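Local coordinates for outer membrane protein assembly factor BamA (Haemophilus ducreyi, PDB 4K3C) that probably works within the Bam complex to assemble beta-barrel proteins and insert them into the outer membrane, at residues A[305-314]-A[333-344]; A[162-170]-A[522-532]. All blocks are in the same frame, centred on the assembly; numbering follows the deposited sequence.

Contact 1: A[305-314]-A[333-344]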
ATOM      1  N   SER A 305      22.581  13.732  16.141  1.00 35.12           N
ATOM      2  CA  SER A 305      23.175  12.509  15.622  1.00 34.90           C
ATOM      3  C   SER A 305      22.889  12.249  14.143  1.00 39.84           C
ATOM      4  O   SER A 305      21.994  12.849  13.565  1.00 32.97           O
ATOM      5  CB  SER A 305      22.696  11.299  16.447  1.00 62.12           C
ATOM      6  OG  SER A 305      21.286  11.302  16.636  1.00 61.13           O
ATOM      7  N   ALA A 306      23.676  11.351  13.545  1.00 35.88           N
ATOM      8  CA  ALA A 306      23.257  10.545  12.378  1.00 40.87           C
ATOM      9  C   ALA A 306      24.178   9.347  12.382  1.00 59.42           C
ATOM     10  O   ALA A 306      25.283   9.505  12.898  1.00 74.48           O
ATOM     11  CB  ALA A 306      23.455  11.289  11.147  1.00 54.43           C
ATOM     12  N   ASP A 307      23.839   8.149  11.883  1.00 65.57           N
ATOM     13  CA  ASP A 307      22.566   7.539  11.433  1.00 54.82           C
ATOM     14  C   ASP A 307      22.400   7.222   9.945  1.00 44.52           C
ATOM     15  O   ASP A 307      21.511   7.725   9.266  1.00 49.96           O
ATOM     16  CB  ASP A 307      21.292   7.996  12.135  1.00 60.65           C
ATOM     17  CG  ASP A 307      21.129   7.349  13.493  1.00 61.18           C
ATOM     18  OD1 ASP A 307      22.145   7.254  14.200  1.00 58.14           O
ATOM     19  OD2 ASP A 307      20.001   6.922  13.843  1.00 66.37           O
ATOM     20  N   PHE A 308      23.293   6.359   9.473  1.00 33.11           N
ATOM     21  CA  PHE A 308      23.109   5.589   8.260  1.00 44.99           C
ATOM     22  C   PHE A 308      22.309   4.350   8.636  1.00 47.04           C
ATOM     23  O   PHE A 308      22.759   3.546   9.442  1.00 59.61           O
ATOM     24  CB  PHE A 308      24.454   5.112   7.745  1.00 63.08           C
ATOM     25  CG  PHE A 308      25.067   6.002   6.730  1.00 83.74           C
ATOM     26  CD1 PHE A 308      25.820   7.103   7.114  1.00 88.63           C
ATOM     27  CD2 PHE A 308      24.918   5.727   5.382  1.00 96.93           C
ATOM     28  CE1 PHE A 308      26.408   7.926   6.162  1.00 94.13           C
ATOM     29  CE2 PHE A 308      25.498   6.549   4.423  1.00102.92           C
ATOM     30  CZ  PHE A 308      26.244   7.650   4.816  1.00 99.33           C
ATOM     31  N   ASP A 309      21.131   4.173   8.058  1.00 39.95           N
ATOM     32  CA  ASP A 309      20.318   3.023   8.407  1.00 47.72           C
ATOM     33  C   ASP A 309      20.119   2.081   7.225  1.00 44.17           C
ATOM     34  O   ASP A 309      20.148   2.517   6.061  1.00 38.37           O
ATOM     35  CB  ASP A 309      18.958   3.484   8.925  1.00 60.35           C
ATOM     36  CG  ASP A 309      18.187   4.250   7.884  1.00 73.53           C
ATOM     37  OD1 ASP A 309      17.528   3.595   7.041  1.00 72.90           O
ATOM     38  OD2 ASP A 309      18.263   5.504   7.897  1.00 82.59           O
ATOM     39  N   LEU A 310      19.918   0.796   7.535  1.00 42.88           N
ATOM     40  CA  LEU A 310      19.525  -0.203   6.538  1.00 44.44           C
ATOM     41  C   LEU A 310      18.086  -0.637   6.775  1.00 41.58           C
ATOM     42  O   LEU A 310      17.663  -0.790   7.926  1.00 45.23           O
ATOM     43  CB  LEU A 310      20.446  -1.414   6.590  1.00 52.98           C
ATOM     44  CG  LEU A 310      20.055  -2.585   5.698  1.00 45.70           C
ATOM     45  CD1 LEU A 310      20.047  -2.183   4.247  1.00 31.91           C
ATOM     46  CD2 LEU A 310      21.015  -3.726   5.945  1.00 46.08           C
ATOM     47  N   SER A 311      17.335  -0.832   5.693  1.00 32.19           N
ATOM     48  CA  SER A 311      15.912  -1.128   5.825  1.00 38.35           C
ATOM     49  C   SER A 311      15.463  -2.218   4.883  1.00 42.00           C
ATOM     50  O   SER A 311      15.841  -2.222   3.707  1.00 42.46           O
ATOM     51  CB  SER A 311      15.070   0.117   5.584  1.00 36.02           C
ATOM     52  OG  SER A 311      15.272   1.024   6.644  1.00 51.65           O
ATOM     53  N   PHE A 312      14.658  -3.137   5.416  1.00 35.19           N
ATOM     54  CA  PHE A 312      14.153  -4.273   4.667  1.00 42.81           C
ATOM     55  C   PHE A 312      12.724  -4.455   5.101  1.00 41.19           C
ATOM     56  O   PHE A 312      12.392  -4.198   6.252  1.00 39.91           O
ATOM     57  CB  PHE A 312      14.970  -5.527   4.997  1.00 57.14           C
ATOM     58  CG  PHE A 312      15.845  -5.360   6.204  1.00 74.85           C
ATOM     59  CD1 PHE A 312      15.334  -5.545   7.478  1.00 86.17           C
ATOM     60  CD2 PHE A 312      17.167  -4.986   6.075  1.00 77.13           C
ATOM     61  CE1 PHE A 312      16.136  -5.373   8.599  1.00 84.49           C
ATOM     62  CE2 PHE A 312      17.962  -4.811   7.194  1.00 77.30           C
ATOM     63  CZ  PHE A 312      17.446  -5.004   8.453  1.00 79.21           C
ATOM     64  N   GLY A 313      11.864  -4.868   4.182  1.00 42.88           N
ATOM     65  CA  GLY A 313      10.489  -5.131   4.544  1.00 44.16           C
ATOM     66  C   GLY A 313       9.872  -6.143   3.610  1.00 57.98           C
ATOM     67  O   GLY A 313      10.393  -6.374   2.513  1.00 65.11           O
ATOM     68  N   TRP A 314       8.771  -6.755   4.039  1.00 30.41           N
ATOM     69  CA  TRP A 314       8.023  -7.644   3.178  1.00 31.15           C
ATOM     70  C   TRP A 314       6.547  -7.342   3.279  1.00 45.46           C
ATOM     71  O   TRP A 314       6.026  -7.136   4.372  1.00 45.01           O
ATOM     72  CB  TRP A 314       8.278  -9.097   3.562  1.00 49.44           C
ATOM     73  CG  TRP A 314       7.244 -10.030   3.022  1.00 50.17           C
ATOM     74  CD1 TRP A 314       6.930 -10.247   1.706  1.00 44.58           C
ATOM     75  CD2 TRP A 314       6.374 -10.867   3.783  1.00 66.81           C
ATOM     76  NE1 TRP A 314       5.932 -11.163   1.603  1.00 58.46           N
ATOM     77  CE2 TRP A 314       5.566 -11.569   2.864  1.00 69.87           C
ATOM     78  CE3 TRP A 314       6.198 -11.097   5.156  1.00 69.89           C
ATOM     79  CZ2 TRP A 314       4.589 -12.497   3.273  1.00 64.99           C
ATOM     80  CZ3 TRP A 314       5.226 -12.015   5.561  1.00 64.94           C
ATOM     81  CH2 TRP A 314       4.438 -12.702   4.619  1.00 61.19           C
ATOM     82  N   ILE A 333       6.237  -7.594   7.434  1.00 42.49           N
ATOM     83  CA  ILE A 333       7.420  -7.874   8.235  1.00 40.65           C
ATOM     84  C   ILE A 333       8.479  -6.825   7.857  1.00 43.93           C
ATOM     85  O   ILE A 333       8.930  -6.762   6.707  1.00 42.16           O
ATOM     86  CB  ILE A 333       7.921  -9.343   8.023  1.00 47.80           C
ATOM     87  CG1 ILE A 333       7.489 -10.197   9.192  1.00 49.04           C
ATOM     88  CG2 ILE A 333       9.443  -9.439   7.994  1.00 47.95           C
ATOM     89  CD1 ILE A 333       8.079  -9.679  10.484  1.00 56.09           C
ATOM     90  N   SER A 334       8.845  -5.971   8.807  1.00 47.30           N
ATOM     91  CA  SER A 334       9.814  -4.910   8.528  1.00 42.40           C
ATOM     92  C   SER A 334      10.940  -4.840   9.556  1.00 35.40           C
ATOM     93  O   SER A 334      10.795  -5.289  10.690  1.00 34.30           O
ATOM     94  CB  SER A 334       9.114  -3.561   8.394  1.00 51.62           C
ATOM     95  OG  SER A 334       8.228  -3.336   9.480  1.00 63.81           O
ATOM     96  N   GLY A 335      12.071  -4.280   9.141  1.00 39.96           N
ATOM     97  CA  GLY A 335      13.241  -4.188   9.992  1.00 36.75           C
ATOM     98  C   GLY A 335      14.117  -2.994   9.655  1.00 42.13           C
ATOM     99  O   GLY A 335      14.303  -2.649   8.480  1.00 51.51           O
ATOM    100  N   LYS A 336      14.658  -2.358  10.692  1.00 37.33           N
ATOM    101  CA  LYS A 336      15.598  -1.256  10.526  1.00 32.89           C
ATOM    102  C   LYS A 336      16.846  -1.576  11.314  1.00 33.86           C
ATOM    103  O   LYS A 336      16.775  -2.211  12.354  1.00 43.66           O
ATOM    104  CB  LYS A 336      15.009   0.028  11.070  1.00 28.73           C
ATOM    105  CG  LYS A 336      15.321   1.261  10.262  1.00 40.05           C
ATOM    106  CD  LYS A 336      15.020   2.507  11.101  1.00 42.81           C
ATOM    107  CE  LYS A 336      15.596   3.775  10.509  1.00 48.53           C
ATOM    108  NZ  LYS A 336      16.058   4.653  11.625  1.00 56.33           N
ATOM    109  N   LEU A 337      17.990  -1.121  10.828  1.00 37.87           N
ATOM    110  CA  LEU A 337      19.241  -1.312  11.540  1.00 40.84           C
ATOM    111  C   LEU A 337      20.163  -0.137  11.227  1.00 40.36           C
ATOM    112  O   LEU A 337      20.219   0.321  10.084  1.00 41.13           O
ATOM    113  CB  LEU A 337      19.874  -2.637  11.102  1.00 45.12           C
ATOM    114  CG  LEU A 337      21.211  -3.075  11.710  1.00 49.24           C
ATOM    115  CD1 LEU A 337      22.374  -2.518  10.918  1.00 45.70           C
ATOM    116  CD2 LEU A 337      21.305  -2.647  13.166  1.00 53.20           C
ATOM    117  N   THR A 338      20.874   0.354  12.237  1.00 35.43           N
ATOM    118  CA  THR A 338      21.851   1.423  12.031  1.00 39.21           C
ATOM    119  C   THR A 338      23.203   0.843  11.640  1.00 47.79           C
ATOM    120  O   THR A 338      23.669  -0.124  12.231  1.00 45.97           O
ATOM    121  CB  THR A 338      22.039   2.299  13.282  1.00 37.10           C
ATOM    122  OG1 THR A 338      22.325   1.470  14.423  1.00 37.73           O
ATOM    123  CG2 THR A 338      20.788   3.116  13.535  1.00 31.91           C
ATOM    124  N   LEU A 339      23.836   1.464  10.655  1.00 48.29           N
ATOM    125  CA  LEU A 339      25.042   0.928  10.052  1.00 49.85           C
ATOM    126  C   LEU A 339      26.272   1.505  10.718  1.00 55.47           C
ATOM    127  O   LEU A 339      26.193   2.573  11.313  1.00 43.06           O
ATOM    128  CB  LEU A 339      25.051   1.261   8.562  1.00 43.68           C
ATOM    129  CG  LEU A 339      23.916   0.581   7.813  1.00 38.00           C
ATOM    130  CD1 LEU A 339      23.763   1.182   6.430  1.00 32.77           C
ATOM    131  CD2 LEU A 339      24.133  -0.961   7.772  1.00 42.79           C
ATOM    132  N   PRO A 340      27.410   0.791  10.620  1.00 61.77           N
ATOM    133  CA  PRO A 340      28.687   1.167  11.221  1.00 65.31           C
ATOM    134  C   PRO A 340      28.982   2.667  11.341  1.00 66.09           C
ATOM    135  O   PRO A 340      29.359   3.117  12.426  1.00 83.42           O
ATOM    136  CB  PRO A 340      29.686   0.446  10.324  1.00 55.60           C
ATOM    137  CG  PRO A 340      28.998  -0.864  10.096  1.00 48.19           C
ATOM    138  CD  PRO A 340      27.510  -0.552  10.014  1.00 54.35           C
ATOM    139  N   GLY A 341      28.796   3.442  10.290  1.00 45.41           N
ATOM    140  CA  GLY A 341      29.061   4.860  10.431  1.00 36.95           C
ATOM    141  C   GLY A 341      28.051   5.647  11.260  1.00 50.65           C
ATOM    142  O   GLY A 341      28.163   6.861  11.368  1.00 48.61           O
ATOM    143  N   SER A 342      27.055   4.989  11.847  1.00 48.40           N
ATOM    144  CA  SER A 342      26.030   5.735  12.577  1.00 35.09           C
ATOM    145  C   SER A 342      26.500   6.024  13.992  1.00 49.40           C
ATOM    146  O   SER A 342      27.439   5.389  14.484  1.00 42.86           O
ATOM    147  CB  SER A 342      24.701   4.986  12.623  1.00 34.13           C
ATOM    148  OG  SER A 342      24.398   4.397  11.379  1.00 82.04           O
ATOM    149  N   ASP A 343      25.851   6.990  14.635  1.00 35.88           N
ATOM    150  CA  ASP A 343      25.884   7.113  16.088  1.00 56.96           C
ATOM    151  C   ASP A 343      24.848   6.094  16.628  1.00 56.68           C
ATOM    152  O   ASP A 343      24.555   5.075  15.978  1.00 63.01           O
ATOM    153  CB  ASP A 343      25.536   8.561  16.474  1.00 56.68           C
ATOM    154  CG  ASP A 343      26.550   9.597  15.907  1.00 63.82           C
ATOM    155  OD1 ASP A 343      27.758   9.285  15.888  1.00 78.53           O
ATOM    156  OD2 ASP A 343      26.159  10.719  15.487  1.00 44.95           O
ATOM    157  N   ASN A 344      24.275   6.331  17.792  1.00 46.39           N
ATOM    158  CA  ASN A 344      23.005   5.632  18.109  1.00 55.85           C
ATOM    159  C   ASN A 344      22.889   4.075  18.208  1.00 78.74           C
ATOM    160  O   ASN A 344      22.342   3.582  19.210  1.00 78.05           O
ATOM    161  CB  ASN A 344      21.881   6.192  17.242  1.00 41.82           C
ATOM    162  CG  ASN A 344      21.338   7.471  17.798  1.00 50.04           C
ATOM    163  OD1 ASN A 344      21.476   7.743  18.998  1.00 54.53           O
ATOM    164  ND2 ASN A 344      20.717   8.275  16.941  1.00 54.60           N
TER
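Phe312 lays its ring across the neighbouring strand onto the backbone of Gly335, whose carbonyl O lies over one ring face; Phe312 CE1 comes to 3.3 Å from Gly335 C, and beyond it Phe312 CZ reaches toward Leu337 CB. Leu310 borders this ring at its edge with CD2. Leu310 CB also meets Leu339 CD2 at 3.9 Å, a branch carried there by a CG set opposite the carbonyl carbon (chi1 -65°). At the far end, the CE3 edge of the Trp314 indole meets Ile333 CB in plane at 3.8 Å. This apolar row probably faces lipid.

Between the strands, paired antiparallel backbone bonds run from Trp314–Ile333 to Leu310–Leu337, and Leu339 N adds a bond to Phe308 O. On the face of Asp309, Ser311 and Lys336, the lysine CE packs 3.7 Å from Asp309 CG, while its NZ bonds weakly to Tyr346 OH. Past the type I turn 339–342, Ala306 N and O bond Asp343 OD2 and N, at 3.2 and 3.1 Å respectively. Asn344 ND2 meets Asp307 OD1 from above the carboxylate plane at 3.3 Å, the two groups almost perpendicular (82°), and Tyr285 OH bonds Asn344 OD1.

The pair forms a transmembrane hairpin of the barrel, flanked by strand 260-274 beside 303-317 and strand 346-358 beside 328-338.

Contact 2: A[162-170]-A[522-532]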
ATOM      1  N   ILE A 162      -1.750  18.890  -8.798  1.00 47.41           N
ATOM      2  CA  ILE A 162      -1.589  19.545  -7.508  1.00 49.76           C
ATOM      3  C   ILE A 162      -2.696  18.998  -6.646  1.00 42.25           C
ATOM      4  O   ILE A 162      -3.768  18.688  -7.151  1.00 57.07           O
ATOM      5  CB  ILE A 162      -1.616  21.099  -7.580  1.00 51.37           C
ATOM      6  CG1 ILE A 162      -1.181  21.692  -6.238  1.00 58.41           C
ATOM      7  CG2 ILE A 162      -2.986  21.602  -7.950  1.00 45.92           C
ATOM      8  CD1 ILE A 162      -1.215  23.201  -6.181  1.00 67.12           C
ATOM      9  N   ASN A 163      -2.429  18.825  -5.362  1.00 37.57           N
ATOM     10  CA  ASN A 163      -3.409  18.180  -4.495  1.00 44.19           C
ATOM     11  C   ASN A 163      -3.332  18.647  -3.056  1.00 47.77           C
ATOM     12  O   ASN A 163      -2.253  18.962  -2.536  1.00 48.92           O
ATOM     13  CB  ASN A 163      -3.251  16.670  -4.549  1.00 42.57           C
ATOM     14  CG  ASN A 163      -1.870  16.236  -4.158  1.00 57.62           C
ATOM     15  OD1 ASN A 163      -1.549  16.137  -2.970  1.00 60.96           O
ATOM     16  ND2 ASN A 163      -1.022  15.996  -5.158  1.00 66.31           N
ATOM     17  N   PHE A 164      -4.496  18.687  -2.422  1.00 46.67           N
ATOM     18  CA  PHE A 164      -4.633  19.184  -1.067  1.00 44.04           C
ATOM     19  C   PHE A 164      -5.495  18.209  -0.278  1.00 49.99           C
ATOM     20  O   PHE A 164      -6.367  17.527  -0.835  1.00 47.12           O
ATOM     21  CB  PHE A 164      -5.312  20.565  -1.048  1.00 44.29           C
ATOM     22  CG  PHE A 164      -4.600  21.626  -1.846  1.00 53.35           C
ATOM     23  CD1 PHE A 164      -4.821  21.760  -3.211  1.00 54.59           C
ATOM     24  CD2 PHE A 164      -3.742  22.520  -1.224  1.00 64.88           C
ATOM     25  CE1 PHE A 164      -4.170  22.749  -3.944  1.00 56.57           C
ATOM     26  CE2 PHE A 164      -3.089  23.523  -1.954  1.00 69.51           C
ATOM     27  CZ  PHE A 164      -3.300  23.629  -3.313  1.00 62.66           C
ATOM     28  N   GLY A 165      -5.248  18.151   1.026  1.00 55.21           N
ATOM     29  CA  GLY A 165      -6.123  17.438   1.934  1.00 50.87           C
ATOM     30  C   GLY A 165      -6.282  18.246   3.203  1.00 47.39           C
ATOM     31  O   GLY A 165      -5.400  19.021   3.552  1.00 53.52           O
ATOM     32  N   VAL A 166      -7.414  18.079   3.877  1.00 42.27           N
ATOM     33  CA  VAL A 166      -7.692  18.741   5.150  1.00 40.20           C
ATOM     34  C   VAL A 166      -8.388  17.702   6.000  1.00 41.39           C
ATOM     35  O   VAL A 166      -9.208  16.935   5.493  1.00 42.18           O
ATOM     36  CB  VAL A 166      -8.640  19.960   4.989  1.00 53.63           C
ATOM     37  CG1 VAL A 166      -8.905  20.610   6.325  1.00 35.64           C
ATOM     38  CG2 VAL A 166      -8.034  20.972   4.051  1.00 59.34           C
ATOM     39  N   GLY A 167      -8.059  17.651   7.282  1.00 39.98           N
ATOM     40  CA  GLY A 167      -8.614  16.607   8.114  1.00 33.02           C
ATOM     41  C   GLY A 167      -8.574  16.933   9.582  1.00 33.08           C
ATOM     42  O   GLY A 167      -7.776  17.749  10.040  1.00 33.30           O
ATOM     43  N   TYR A 168      -9.463  16.292  10.322  1.00 34.11           N
ATOM     44  CA  TYR A 168      -9.544  16.489  11.756  1.00 37.90           C
ATOM     45  C   TYR A 168      -9.898  15.189  12.511  1.00 47.16           C
ATOM     46  O   TYR A 168     -10.686  14.367  12.037  1.00 49.52           O
ATOM     47  CB  TYR A 168     -10.529  17.600  12.092  1.00 34.75           C
ATOM     48  CG  TYR A 168     -10.371  18.025  13.512  1.00 35.06           C
ATOM     49  CD1 TYR A 168      -9.401  18.929  13.860  1.00 43.95           C
ATOM     50  CD2 TYR A 168     -11.155  17.483  14.515  1.00 35.34           C
ATOM     51  CE1 TYR A 168      -9.226  19.308  15.163  1.00 42.07           C
ATOM     52  CE2 TYR A 168     -10.987  17.850  15.810  1.00 35.73           C
ATOM     53  CZ  TYR A 168     -10.022  18.767  16.130  1.00 43.14           C
ATOM     54  OH  TYR A 168      -9.830  19.149  17.425  1.00 48.06           O
ATOM     55  N   GLY A 169      -9.307  15.016  13.687  1.00 32.67           N
ATOM     56  CA  GLY A 169      -9.444  13.780  14.424  1.00 62.64           C
ATOM     57  C   GLY A 169      -9.102  13.947  15.887  1.00 62.77           C
ATOM     58  O   GLY A 169      -8.477  14.935  16.273  1.00 58.74           O
ATOM     59  N   SER A 170      -9.514  12.972  16.693  1.00 62.50           N
ATOM     60  CA  SER A 170      -9.342  13.010  18.140  1.00 64.35           C
ATOM     61  C   SER A 170      -7.895  13.188  18.557  1.00 64.14           C
ATOM     62  O   SER A 170      -7.564  14.073  19.352  1.00 69.10           O
ATOM     63  CB  SER A 170      -9.891  11.728  18.762  1.00 63.91           C
ATOM     64  OG  SER A 170     -11.298  11.745  18.725  1.00 63.58           O
ATOM     65  N   GLU A 522      -9.968   8.151  26.709  1.00 36.14           N
ATOM     66  CA  GLU A 522     -10.712   8.996  25.777  1.00 44.37           C
ATOM     67  C   GLU A 522     -11.700   8.115  25.017  1.00 50.94           C
ATOM     68  O   GLU A 522     -11.371   7.557  23.971  1.00 59.88           O
ATOM     69  CB  GLU A 522      -9.743   9.670  24.807  1.00 52.59           C
ATOM     70  CG  GLU A 522     -10.353  10.416  23.633  1.00 51.78           C
ATOM     71  CD  GLU A 522      -9.289  10.999  22.705  1.00 65.62           C
ATOM     72  OE1 GLU A 522      -8.404  10.237  22.238  1.00 68.89           O
ATOM     73  OE2 GLU A 522      -9.332  12.225  22.456  1.00 79.15           O
ATOM     74  N   GLN A 523     -12.905   7.988  25.565  1.00 43.99           N
ATOM     75  CA  GLN A 523     -13.930   7.073  25.066  1.00 41.03           C
ATOM     76  C   GLN A 523     -14.405   7.340  23.645  1.00 50.16           C
ATOM     77  O   GLN A 523     -14.468   6.428  22.811  1.00 62.56           O
ATOM     78  CB  GLN A 523     -15.142   7.116  25.985  1.00 46.86           C
ATOM     79  CG  GLN A 523     -14.779   7.142  27.431  1.00 57.69           C
ATOM     80  CD  GLN A 523     -15.922   6.724  28.300  1.00 60.92           C
ATOM     81  OE1 GLN A 523     -16.837   7.506  28.562  1.00 73.61           O
ATOM     82  NE2 GLN A 523     -15.890   5.480  28.748  1.00 50.27           N
ATOM     83  N   PHE A 524     -14.785   8.577  23.372  1.00 44.46           N
ATOM     84  CA  PHE A 524     -15.221   8.897  22.030  1.00 45.78           C
ATOM     85  C   PHE A 524     -14.033   9.402  21.217  1.00 47.87           C
ATOM     86  O   PHE A 524     -13.268  10.255  21.653  1.00 61.08           O
ATOM     87  CB  PHE A 524     -16.369   9.899  22.048  1.00 38.88           C
ATOM     88  CG  PHE A 524     -16.948  10.167  20.702  1.00 49.56           C
ATOM     89  CD1 PHE A 524     -17.673   9.190  20.043  1.00 53.40           C
ATOM     90  CD2 PHE A 524     -16.772  11.402  20.089  1.00 59.72           C
ATOM     91  CE1 PHE A 524     -18.220   9.437  18.793  1.00 61.92           C
ATOM     92  CE2 PHE A 524     -17.313  11.662  18.844  1.00 63.44           C
ATOM     93  CZ  PHE A 524     -18.040  10.678  18.191  1.00 65.81           C
ATOM     94  N   GLN A 525     -13.877   8.839  20.035  1.00 40.02           N
ATOM     95  CA  GLN A 525     -12.770   9.155  19.174  1.00 32.64           C
ATOM     96  C   GLN A 525     -13.295   9.142  17.743  1.00 47.94           C
ATOM     97  O   GLN A 525     -14.300   8.502  17.463  1.00 56.16           O
ATOM     98  CB  GLN A 525     -11.652   8.134  19.386  1.00 34.24           C
ATOM     99  CG  GLN A 525     -11.042   8.186  20.787  1.00 31.75           C
ATOM    100  CD  GLN A 525     -10.347   6.900  21.197  1.00 55.19           C
ATOM    101  OE1 GLN A 525     -10.887   5.799  21.027  1.00 51.13           O
ATOM    102  NE2 GLN A 525      -9.153   7.035  21.771  1.00 30.83           N
ATOM    103  N   PHE A 526     -12.643   9.855  16.833  1.00 38.26           N
ATOM    104  CA  PHE A 526     -13.196   9.998  15.490  1.00 42.31           C
ATOM    105  C   PHE A 526     -12.167  10.620  14.582  1.00 47.02           C
ATOM    106  O   PHE A 526     -11.367  11.423  15.040  1.00 50.76           O
ATOM    107  CB  PHE A 526     -14.407  10.932  15.521  1.00 40.29           C
ATOM    108  CG  PHE A 526     -14.048  12.353  15.834  1.00 39.68           C
ATOM    109  CD1 PHE A 526     -13.835  12.756  17.153  1.00 43.31           C
ATOM    110  CD2 PHE A 526     -13.900  13.281  14.820  1.00 34.74           C
ATOM    111  CE1 PHE A 526     -13.481  14.053  17.457  1.00 36.43           C
ATOM    112  CE2 PHE A 526     -13.549  14.589  15.112  1.00 46.41           C
ATOM    113  CZ  PHE A 526     -13.342  14.972  16.431  1.00 46.71           C
ATOM    114  N   THR A 527     -12.181  10.274  13.300  1.00 32.20           N
ATOM    115  CA  THR A 527     -11.501  11.130  12.341  1.00 49.27           C
ATOM    116  C   THR A 527     -12.383  11.517  11.163  1.00 50.97           C
ATOM    117  O   THR A 527     -13.364  10.839  10.834  1.00 46.52           O
ATOM    118  CB  THR A 527     -10.155  10.576  11.828  1.00 31.13           C
ATOM    119  OG1 THR A 527     -10.371   9.359  11.115  1.00 30.91           O
ATOM    120  CG2 THR A 527      -9.198  10.369  12.961  1.00 33.56           C
ATOM    121  N   VAL A 528     -12.002  12.632  10.547  1.00 33.18           N
ATOM    122  CA  VAL A 528     -12.728  13.235   9.456  1.00 34.09           C
ATOM    123  C   VAL A 528     -11.656  13.745   8.515  1.00 47.13           C
ATOM    124  O   VAL A 528     -10.698  14.383   8.949  1.00 42.89           O
ATOM    125  CB  VAL A 528     -13.588  14.403   9.971  1.00 35.20           C
ATOM    126  CG1 VAL A 528     -13.738  15.481   8.903  1.00 41.40           C
ATOM    127  CG2 VAL A 528     -14.937  13.880  10.441  1.00 35.95           C
ATOM    128  N   GLY A 529     -11.784  13.437   7.232  1.00 49.53           N
ATOM    129  CA  GLY A 529     -10.743  13.784   6.288  1.00 57.99           C
ATOM    130  C   GLY A 529     -11.286  14.070   4.908  1.00 71.68           C
ATOM    131  O   GLY A 529     -12.294  13.499   4.503  1.00 85.95           O
ATOM    132  N   SER A 530     -10.621  14.966   4.188  1.00 62.80           N
ATOM    133  CA  SER A 530     -11.031  15.305   2.838  1.00 56.36           C
ATOM    134  C   SER A 530      -9.819  15.581   1.993  1.00 66.00           C
ATOM    135  O   SER A 530      -8.824  16.089   2.497  1.00 71.12           O
ATOM    136  CB  SER A 530     -11.915  16.539   2.838  1.00 52.23           C
ATOM    137  OG  SER A 530     -12.217  16.878   1.502  1.00 54.83           O
ATOM    138  N   THR A 531      -9.900  15.238   0.711  1.00 78.39           N
ATOM    139  CA  THR A 531      -8.832  15.542  -0.245  1.00 88.27           C
ATOM    140  C   THR A 531      -9.388  16.175  -1.527  1.00 97.47           C
ATOM    141  O   THR A 531     -10.462  15.803  -2.004  1.00 97.40           O
ATOM    142  CB  THR A 531      -7.975  14.294  -0.615  1.00 64.42           C
ATOM    143  OG1 THR A 531      -8.753  13.367  -1.386  1.00 73.31           O
ATOM    144  CG2 THR A 531      -7.429  13.594   0.630  1.00 61.75           C
ATOM    145  N   PHE A 532      -8.652  17.136  -2.074  1.00 67.67           N
ATOM    146  CA  PHE A 532      -9.054  17.817  -3.305  1.00 73.70           C
ATOM    147  C   PHE A 532      -7.825  18.253  -4.093  1.00 75.80           C
ATOM    148  O   PHE A 532      -7.806  19.302  -4.748  1.00108.83           O
ATOM    149  CB  PHE A 532      -9.956  19.019  -3.001  1.00 73.39           C
ATOM    150  CG  PHE A 532      -9.735  19.618  -1.639  1.00 73.09           C
ATOM    151  CD1 PHE A 532      -8.773  20.605  -1.443  1.00 74.43           C
ATOM    152  CD2 PHE A 532     -10.493  19.199  -0.552  1.00 69.45           C
ATOM    153  CE1 PHE A 532      -8.570  21.162  -0.183  1.00 72.48           C
ATOM    154  CE2 PHE A 532     -10.297  19.748   0.704  1.00 67.93           C
ATOM    155  CZ  PHE A 532      -9.335  20.728   0.890  1.00 71.40           C
ATOM    156  OXT PHE A 532      -6.815  17.545  -4.064  1.00 75.89           O
TER
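The C-terminal Phe532 turns its ring back over the adjacent strand, one face above the carbonyl O of Phe164. Its CE1 rests against Phe164 CB at 3.4 Å, and its CZ edge meets Val166 CG2, near the ring plane, the methyl set opposite the valine carbonyl carbon. The ring of Phe164 leads away, with Phe532 O near its edge. The terminal carboxylate joins the ladder as well: OXT accepts a hydrogen bond from Phe164 N at 3.1 Å, almost straight (172°), extending the strand pairing to the last residue of the chain.

A second aromatic group lies farther along the same face. With CG between its backbone N and carbonyl carbon (chi1 68°), Phe526 swings its ring toward strand 160-169, where one face covers Gly169 CA and Ser170 N, both offset toward the rim. Its CE2 and CZ side comes up to the edge of the Tyr168 ring, CZ lying 3.8 Å from Tyr168 CE2. Ser170 N bonds Phe526 O at 2.9 Å, while Phe526 N returns only a weak bond to Ser170 OG.

Between the two groups, Val166–Ser530 and Tyr168–Val528 are hydrogen-bonded pairs with bonds in both directions. On the other face the pairs are glycine-rich: Gly167 opposes Gly529, while Thr531 and Thr527 stand opposite Gly165 and Gly169; Thr527 CG2 packs on Gly169 CA at 3.7 Å.

This is the seam that closes the barrel, and a C-terminal phenylalanine is a hallmark of outer-membrane barrels. Strand 175-185 flanks 160-169, strand 503-512 flanks 521-531, and the Arg399–Gly400–Phe401 segment comes against the latter, where Gln525 OE1 accepts a bond from Gly400 N.

How the contacts relate
Both contacts join antiparallel neighbours within the Omp85-type barrel, 32 Å apart between centres and about 22 Å at their nearest atoms, without touching. In chain order 162-170 comes first, then 305-314 and 333-344, and finally 522-532, so both segments of contact 1 fall between those of contact 2. Contact 1 is a local hairpin between the eighth and ninth of sixteen barrel strands, formed by residues close in sequence. Contact 2 instead brings together the first and last strands across more than 350 residues. Strand after strand links the two round the wall: contact 1 is one of its ordinary steps, whereas contact 2 completes the cylinder.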